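Local coordinates for ApaG protein (PDB 3NRF) that is of unknown function, belongs to the DUF4354 family and folds into an all-beta domain that assembles with copies of itself, at residues Q29-R34 / A84-E89; D5-F10 / S41-K46. One frame throughout, in Å; residues are numbered along the deposited sequence.

Contact 1: residues Q29-R34 / A84-E89; sequences QAFKVR and AIFASE
Q29 and A30 run antiparallel to F86 and I85, and F31 to A84, where strands 24-37 and 79-88 lie side by side, their short axes 4.7 Å apart and 152° between their directions. They are interior neighbours in the six-stranded antiparallel sheet, with 7-21 beyond 24-37 and 59-65 beyond 79-88. Q29/F86 and F31/A84 are hydrogen-bonded pairs, each closed by two N-H...O=C bonds; Q29 N reaches F86 O at 2.8 Å and A84 N reaches F31 O at 2.9 Å. Between them A30 and I85 form a non-hydrogen-bonded pair; next to it, A30 CA makes a CA-H...O contact with A84 O at 3.5 Å. On the face carrying F31, A84 and F86, the two phenyl groups cross at about a right angle, ring planes 78° apart, in an oblique pair that meets along the CD1-CE1 side of each ring, nearest at F31 CD1 to F86 CD1, 3.6 Å. V33 joins this face through CG2, 4.1 Å from A84 CB, and L62 of strand 59-65 packs on A84 and F86. On the opposite face A30 CB rests on I85 CG1 at 3.9 Å, and T28 and T64 also touch I85. The Q29 side chain folds back so that NE2 bonds A30 O in its own amide plane, at 2.9 Å, while OE1 accepts from K16 NZ and NE2 also bonds G14 O. The paired backbone amides thus satisfy one another in a sheet on one face of which the F31 and F86 rings pack, and the amide of the buried Q29 ties strand 24-37 to strand 7-21.

Contact 2: residues D5-F10 / S41-K46; sequences DAVMVF and SEISLK
I43 leans toward V7 and A6, and its side chain carries most of the touching between the start of strand 7-21 and the 41-46 segment. From CB, which points at the other segment, the chain forks. The CG2 branch, anti to the backbone N, meets V7 CG2 at 4.1 Å. The longer branch leaves through CG1, anti to the carbonyl carbon (chi1 -64°), and extends to CD1 (chi2 177°). That terminal methyl settles beside the backbone of the facing segment: CD1 is 4.0 Å from A6 CA and 4.3 Å from D5 O. It also shares V7 CG2 with its sister branch, at 4.1 Å, so a single valine methyl fits against both arms of the isoleucine as the two side chains slide past each other in opposite directions. The segments are not strand neighbours. V7 begins strand 7-21, outermost in this chain's six-stranded antiparallel sheet, whereas I43 and S44 form a short strand paired with 73-74, I43 bonding the backbone of L74; the contact sets this short strand pair beside the start of 7-21. L45 adds to the apolar patch: its CD2 stands 4.2 Å from V7 CG2, and L101 of strand 98-102 packs on both V7 and L45. Just beyond, S44 OG accepts from K46 N at 3.1 Å in an ST turn as the short strand ends. At the exposed end, the poorly ordered D5 carries OD1 to 4.4 Å from S41 OG, a loose approach, while S41 O is held by N37 ND2.

Contact 1 is buried near the middle of the chain and joins neighbouring strands of one sheet; contact 2 lies at the surface, about 20 Å away between centres, and sets a short separate strand against the beginning of strand 7-21. Their chemistry follows: paired backbone bonds and phenyl rings in 29-34/84-89, methyl-to-methyl packing in 5-10/41-46. The two meet where strands 7-21 and 24-37 run side by side, R34 N lying 2.8 Å from F10 O in a probable hydrogen bond and V33 CG1 packing on V9 CG1. On its outer edge, segment 5-10 pairs with a strand of the second subunit, whereas segments 29-34 and 84-89 touch no other chain of the assembly.

Contact 1: residues Q29-R34 / A84-E89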
ATOM      1  N   GLN B  29      10.144   6.959   4.618  1.00 13.20           N
ATOM      2  CA  GLN B  29       9.204   5.982   5.183  1.00 14.58           C
ATOM      3  C   GLN B  29       8.867   6.435   6.604  1.00 13.58           C
ATOM      4  O   GLN B  29       9.743   6.520   7.463  1.00 14.27           O
ATOM      5  CB  GLN B  29       9.797   4.569   5.233  1.00 14.42           C
ATOM      6  CG  GLN B  29       8.876   3.557   5.923  1.00 14.93           C
ATOM      7  CD  GLN B  29       7.587   3.321   5.167  1.00 15.77           C
ATOM      8  OE1 GLN B  29       7.595   2.842   4.031  1.00 19.03           O
ATOM      9  NE2 GLN B  29       6.464   3.668   5.819  1.00 15.63           N
ATOM     10  N   ALA B  30       7.583   6.699   6.871  1.00 15.21           N
ATOM     11  CA  ALA B  30       7.140   7.108   8.173  1.00 15.57           C
ATOM     12  C   ALA B  30       6.708   5.920   8.987  1.00 13.32           C
ATOM     13  O   ALA B  30       6.291   4.920   8.428  1.00 15.42           O
ATOM     14  CB  ALA B  30       5.955   8.108   8.063  1.00 16.10           C
ATOM     15  N   PHE B  31       6.850   6.063  10.300  1.00 14.30           N
ATOM     16  CA  PHE B  31       6.368   5.120  11.257  1.00 16.03           C
ATOM     17  C   PHE B  31       5.723   5.857  12.418  1.00 18.74           C
ATOM     18  O   PHE B  31       6.177   6.948  12.811  1.00 18.62           O
ATOM     19  CB  PHE B  31       7.504   4.307  11.892  1.00 17.28           C
ATOM     20  CG  PHE B  31       8.234   3.388  10.941  1.00 15.73           C
ATOM     21  CD1 PHE B  31       9.226   3.896  10.102  1.00 15.31           C
ATOM     22  CD2 PHE B  31       7.989   2.055  10.931  1.00 17.93           C
ATOM     23  CE1 PHE B  31       9.930   3.059   9.270  1.00 14.88           C
ATOM     24  CE2 PHE B  31       8.692   1.211  10.058  1.00 17.48           C
ATOM     25  CZ  PHE B  31       9.648   1.725   9.253  1.00 17.13           C
ATOM     26  N   LYS B  32       4.703   5.240  13.011  1.00 16.55           N
ATOM     27  CA  LYS B  32       4.257   5.681  14.336  1.00 17.61           C
ATOM     28  C   LYS B  32       4.984   4.765  15.319  1.00 16.94           C
ATOM     29  O   LYS B  32       4.987   3.540  15.114  1.00 18.50           O
ATOM     30  CB  LYS B  32       2.760   5.514  14.470  1.00 19.69           C
ATOM     31  CG  LYS B  32       2.200   5.950  15.826  1.00 30.57           C
ATOM     32  CD  LYS B  32       2.054   7.418  15.948  1.00 32.53           C
ATOM     33  CE  LYS B  32       0.852   7.936  15.106  1.00 37.88           C
ATOM     34  NZ  LYS B  32       0.880   9.429  15.088  1.00 33.80           N
ATOM     35  N   VAL B  33       5.630   5.349  16.331  1.00 15.56           N
ATOM     36  CA  VAL B  33       6.457   4.655  17.279  1.00 17.05           C
ATOM     37  C   VAL B  33       5.976   4.930  18.709  1.00 19.43           C
ATOM     38  O   VAL B  33       5.685   6.084  19.051  1.00 20.45           O
ATOM     39  CB  VAL B  33       7.944   5.133  17.160  1.00 17.29           C
ATOM     40  CG1 VAL B  33       8.831   4.416  18.152  1.00 19.23           C
ATOM     41  CG2 VAL B  33       8.460   4.947  15.728  1.00 16.40           C
ATOM     42  N   ARG B  34       5.979   3.902  19.546  1.00 19.19           N
ATOM     43  CA  ARG B  34       5.676   4.047  20.976  1.00 16.95           C
ATOM     44  C   ARG B  34       6.842   3.461  21.753  1.00 18.30           C
ATOM     45  O   ARG B  34       7.248   2.330  21.500  1.00 21.44           O
ATOM     46  CB  ARG B  34       4.396   3.318  21.387  1.00 22.51           C
ATOM     47  CG  ARG B  34       4.090   3.517  22.887  1.00 20.20           C
ATOM     48  CD  ARG B  34       2.778   2.897  23.319  1.00 27.44           C
ATOM     49  NE  ARG B  34       1.656   3.409  22.536  1.00 27.55           N
ATOM     50  CZ  ARG B  34       0.389   3.009  22.712  1.00 29.99           C
ATOM     51  NH1 ARG B  34       0.118   2.070  23.602  1.00 34.80           N
ATOM     52  NH2 ARG B  34      -0.588   3.514  21.968  1.00 28.73           N
ATOM     53  N   ALA B  84       7.941   9.162  13.375  1.00 17.48           N
ATOM     54  CA  ALA B  84       9.364   9.227  13.053  1.00 18.67           C
ATOM     55  C   ALA B  84       9.491   8.926  11.573  1.00 16.01           C
ATOM     56  O   ALA B  84       8.816   7.994  11.062  1.00 16.92           O
ATOM     57  CB  ALA B  84      10.140   8.199  13.871  1.00 19.23           C
ATOM     58  N   ILE B  85      10.278   9.703  10.845  1.00 14.77           N
ATOM     59  CA  ILE B  85      10.407   9.494   9.406  1.00 12.36           C
ATOM     60  C   ILE B  85      11.863   9.227   9.042  1.00 13.64           C
ATOM     61  O   ILE B  85      12.735  10.045   9.387  1.00 14.38           O
ATOM     62  CB  ILE B  85       9.888  10.714   8.572  1.00 15.50           C
ATOM     63  CG1 ILE B  85       8.432  11.000   8.872  1.00 20.37           C
ATOM     64  CG2 ILE B  85      10.027  10.443   7.116  1.00 15.29           C
ATOM     65  CD1 ILE B  85       7.883  12.220   8.081  1.00 21.68           C
ATOM     66  N   PHE B  86      12.110   8.114   8.373  1.00 13.38           N
ATOM     67  CA  PHE B  86      13.421   7.676   7.956  1.00 11.88           C
ATOM     68  C   PHE B  86      13.595   7.821   6.472  1.00 14.62           C
ATOM     69  O   PHE B  86      12.613   7.850   5.714  1.00 14.94           O
ATOM     70  CB  PHE B  86      13.714   6.233   8.416  1.00 12.37           C
ATOM     71  CG  PHE B  86      13.572   6.027   9.912  1.00 15.26           C
ATOM     72  CD1 PHE B  86      12.331   5.737  10.461  1.00 15.57           C
ATOM     73  CD2 PHE B  86      14.667   6.173  10.786  1.00 16.94           C
ATOM     74  CE1 PHE B  86      12.165   5.564  11.815  1.00 16.51           C
ATOM     75  CE2 PHE B  86      14.489   6.001  12.158  1.00 17.05           C
ATOM     76  CZ  PHE B  86      13.236   5.684  12.661  1.00 16.53           C
ATOM     77  N   ALA B  87      14.843   7.825   6.029  1.00 15.81           N
ATOM     78  CA  ALA B  87      15.162   8.098   4.616  1.00 14.42           C
ATOM     79  C   ALA B  87      16.282   7.256   4.033  1.00 15.12           C
ATOM     80  O   ALA B  87      17.148   6.726   4.736  1.00 15.67           O
ATOM     81  CB  ALA B  87      15.575   9.597   4.476  1.00 14.79           C
ATOM     82  N   SER B  88      16.221   7.115   2.727  1.00 14.50           N
ATOM     83  CA  SER B  88      17.272   6.516   1.900  1.00 13.60           C
ATOM     84  C   SER B  88      17.291   7.238   0.570  1.00 15.27           C
ATOM     85  O   SER B  88      16.273   7.803   0.170  1.00 14.04           O
ATOM     86  CB  SER B  88      17.079   5.029   1.668  1.00 14.01           C
ATOM     87  OG  SER B  88      15.844   4.716   1.045  1.00 16.54           O
ATOM     88  N   GLU B  89      18.423   7.221  -0.135  1.00 16.64           N
ATOM     89  CA  GLU B  89      18.472   7.916  -1.429  1.00 17.57           C
ATOM     90  C   GLU B  89      17.666   7.189  -2.467  1.00 16.12           C
ATOM     91  O   GLU B  89      17.045   7.842  -3.331  1.00 19.37           O
ATOM     92  CB  GLU B  89      19.900   7.985  -1.961  1.00 18.11           C
ATOM     93  CG  GLU B  89      20.781   8.749  -1.013  1.00 21.33           C
ATOM     94  CD  GLU B  89      21.549   7.852  -0.036  1.00 25.86           C
ATOM     95  OE1 GLU B  89      21.041   6.799   0.424  1.00 23.49           O
ATOM     96  OE2 GLU B  89      22.745   8.182   0.238  1.00 30.28           O
TER

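Contact 2: residues D5-F10 / S41-K46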
ATOM      1  N   ASP B   5      14.238  -5.366  31.488  1.00 47.87           N
ATOM      2  CA  ASP B   5      14.872  -4.174  32.080  1.00 63.10           C
ATOM      3  C   ASP B   5      15.351  -3.191  30.984  1.00 53.66           C
ATOM      4  O   ASP B   5      16.485  -2.683  31.031  1.00 56.28           O
ATOM      5  CB  ASP B   5      16.049  -4.595  32.981  1.00 65.44           C
ATOM      6  CG  ASP B   5      16.605  -3.439  33.816  1.00 70.25           C
ATOM      7  OD1 ASP B   5      15.833  -2.533  34.208  1.00 70.18           O
ATOM      8  OD2 ASP B   5      17.824  -3.450  34.097  1.00 72.67           O
ATOM      9  N   ALA B   6      14.463  -2.903  30.029  1.00 47.50           N
ATOM     10  CA  ALA B   6      14.788  -2.055  28.892  1.00 41.87           C
ATOM     11  C   ALA B   6      13.539  -1.421  28.258  1.00 37.56           C
ATOM     12  O   ALA B   6      12.377  -1.704  28.611  1.00 34.22           O
ATOM     13  CB  ALA B   6      15.532  -2.862  27.861  1.00 34.23           C
ATOM     14  N   VAL B   7      13.794  -0.540  27.312  1.00 27.52           N
ATOM     15  CA  VAL B   7      12.724   0.140  26.603  1.00 24.30           C
ATOM     16  C   VAL B   7      12.244  -0.720  25.432  1.00 26.63           C
ATOM     17  O   VAL B   7      13.023  -1.240  24.612  1.00 28.02           O
ATOM     18  CB  VAL B   7      13.163   1.561  26.162  1.00 23.56           C
ATOM     19  CG1 VAL B   7      12.075   2.272  25.321  1.00 21.07           C
ATOM     20  CG2 VAL B   7      13.531   2.405  27.404  1.00 29.88           C
HETATM   21  N   MSE B   8      10.933  -0.868  25.369  1.00 22.89           N
HETATM   22  CA  MSE B   8      10.282  -1.599  24.295  1.00 21.42           C
HETATM   23  C   MSE B   8       9.898  -0.577  23.235  1.00 21.51           C
HETATM   24  O   MSE B   8       9.376   0.518  23.532  1.00 21.46           O
HETATM   25  CB  MSE B   8       9.059  -2.297  24.797  1.00 23.12           C
HETATM   26  CG  MSE B   8       9.331  -3.112  25.984  1.00 25.30           C
HETATM   27 SE   MSE B   8       7.785  -4.149  26.524  0.75 29.67          SE
HETATM   28  CE  MSE B   8       7.399  -5.027  24.869  1.00 26.74           C
ATOM     29  N   VAL B   9      10.183  -0.914  21.989  1.00 15.88           N
ATOM     30  CA  VAL B   9       9.907  -0.069  20.873  1.00 14.70           C
ATOM     31  C   VAL B   9       8.897  -0.706  19.945  1.00 17.64           C
ATOM     32  O   VAL B   9       9.175  -1.720  19.295  1.00 16.68           O
ATOM     33  CB  VAL B   9      11.202   0.198  20.015  1.00 15.75           C
ATOM     34  CG1 VAL B   9      10.920   1.152  18.882  1.00 13.02           C
ATOM     35  CG2 VAL B   9      12.306   0.751  20.947  1.00 18.13           C
ATOM     36  N   PHE B  10       7.733  -0.080  19.852  1.00 17.42           N
ATOM     37  CA  PHE B  10       6.652  -0.562  18.998  1.00 16.40           C
ATOM     38  C   PHE B  10       6.548   0.361  17.841  1.00 20.13           C
ATOM     39  O   PHE B  10       6.514   1.575  18.021  1.00 21.92           O
ATOM     40  CB  PHE B  10       5.308  -0.554  19.755  1.00 18.27           C
ATOM     41  CG  PHE B  10       5.258  -1.455  20.951  1.00 17.03           C
ATOM     42  CD1 PHE B  10       5.756  -1.065  22.174  1.00 19.24           C
ATOM     43  CD2 PHE B  10       4.664  -2.721  20.841  1.00 18.43           C
ATOM     44  CE1 PHE B  10       5.671  -1.920  23.266  1.00 22.57           C
ATOM     45  CE2 PHE B  10       4.581  -3.558  21.907  1.00 20.47           C
ATOM     46  CZ  PHE B  10       5.093  -3.166  23.124  1.00 24.48           C
ATOM     47  N   SER B  41      12.957   1.014  36.957  1.00 44.77           N
ATOM     48  CA  SER B  41      13.716   2.249  37.174  1.00 47.80           C
ATOM     49  C   SER B  41      13.675   3.172  35.957  1.00 38.38           C
ATOM     50  O   SER B  41      13.382   2.747  34.852  1.00 38.66           O
ATOM     51  CB  SER B  41      15.166   1.932  37.510  1.00 47.45           C
ATOM     52  OG  SER B  41      15.771   1.239  36.451  1.00 48.73           O
ATOM     53  N   GLU B  42      13.990   4.441  36.184  1.00 38.78           N
ATOM     54  CA  GLU B  42      14.039   5.437  35.115  1.00 35.88           C
ATOM     55  C   GLU B  42      15.244   5.133  34.217  1.00 38.22           C
ATOM     56  O   GLU B  42      16.295   4.721  34.709  1.00 34.51           O
ATOM     57  CB  GLU B  42      14.132   6.824  35.735  1.00 34.16           C
ATOM     58  CG  GLU B  42      14.077   7.951  34.774  1.00 33.94           C
ATOM     59  CD  GLU B  42      13.949   9.286  35.465  1.00 29.42           C
ATOM     60  OE1 GLU B  42      14.005   9.361  36.733  1.00 37.13           O
ATOM     61  OE2 GLU B  42      13.757  10.283  34.747  1.00 34.30           O
ATOM     62  N   ILE B  43      15.071   5.303  32.910  1.00 37.99           N
ATOM     63  CA  ILE B  43      16.106   4.995  31.918  1.00 32.02           C
ATOM     64  C   ILE B  43      16.430   6.227  31.084  1.00 34.90           C
ATOM     65  O   ILE B  43      15.523   6.884  30.574  1.00 28.22           O
ATOM     66  CB  ILE B  43      15.628   3.797  30.998  1.00 33.60           C
ATOM     67  CG1 ILE B  43      15.460   2.514  31.830  1.00 37.95           C
ATOM     68  CG2 ILE B  43      16.603   3.520  29.847  1.00 34.58           C
ATOM     69  CD1 ILE B  43      14.920   1.288  31.048  1.00 38.10           C
ATOM     70  N   SER B  44      17.716   6.588  30.997  1.00 31.62           N
ATOM     71  CA  SER B  44      18.133   7.708  30.160  1.00 34.64           C
ATOM     72  C   SER B  44      18.144   7.288  28.703  1.00 30.67           C
ATOM     73  O   SER B  44      18.597   6.194  28.373  1.00 32.21           O
ATOM     74  CB  SER B  44      19.543   8.207  30.511  1.00 26.82           C
ATOM     75  OG  SER B  44      19.880   9.304  29.669  1.00 33.13           O
ATOM     76  N   LEU B  45      17.644   8.171  27.846  1.00 29.17           N
ATOM     77  CA  LEU B  45      17.688   7.979  26.394  1.00 25.86           C
ATOM     78  C   LEU B  45      18.579   9.058  25.773  1.00 33.23           C
ATOM     79  O   LEU B  45      18.609   9.240  24.553  1.00 31.19           O
ATOM     80  CB  LEU B  45      16.277   8.069  25.807  1.00 33.49           C
ATOM     81  CG  LEU B  45      15.261   7.001  26.235  1.00 36.91           C
ATOM     82  CD1 LEU B  45      13.904   7.316  25.646  1.00 36.54           C
ATOM     83  CD2 LEU B  45      15.710   5.611  25.839  1.00 37.08           C
ATOM     84  N   LYS B  46      19.338   9.753  26.618  1.00 29.05           N
ATOM     85  CA  LYS B  46      20.139  10.896  26.189  1.00 34.96           C
ATOM     86  C   LYS B  46      21.114  10.514  25.088  1.00 31.62           C
ATOM     87  O   LYS B  46      21.246  11.227  24.114  1.00 33.10           O
ATOM     88  CB  LYS B  46      20.912  11.501  27.378  1.00 40.62           C
ATOM     89  CG  LYS B  46      21.567  12.862  27.073  1.00 44.88           C
ATOM     90  CD  LYS B  46      22.387  13.432  28.268  1.00 47.22           C
ATOM     91  CE  LYS B  46      21.498  13.846  29.451  1.00 49.59           C
ATOM     92  NZ  LYS B  46      20.550  14.961  29.106  1.00 50.16           N
TER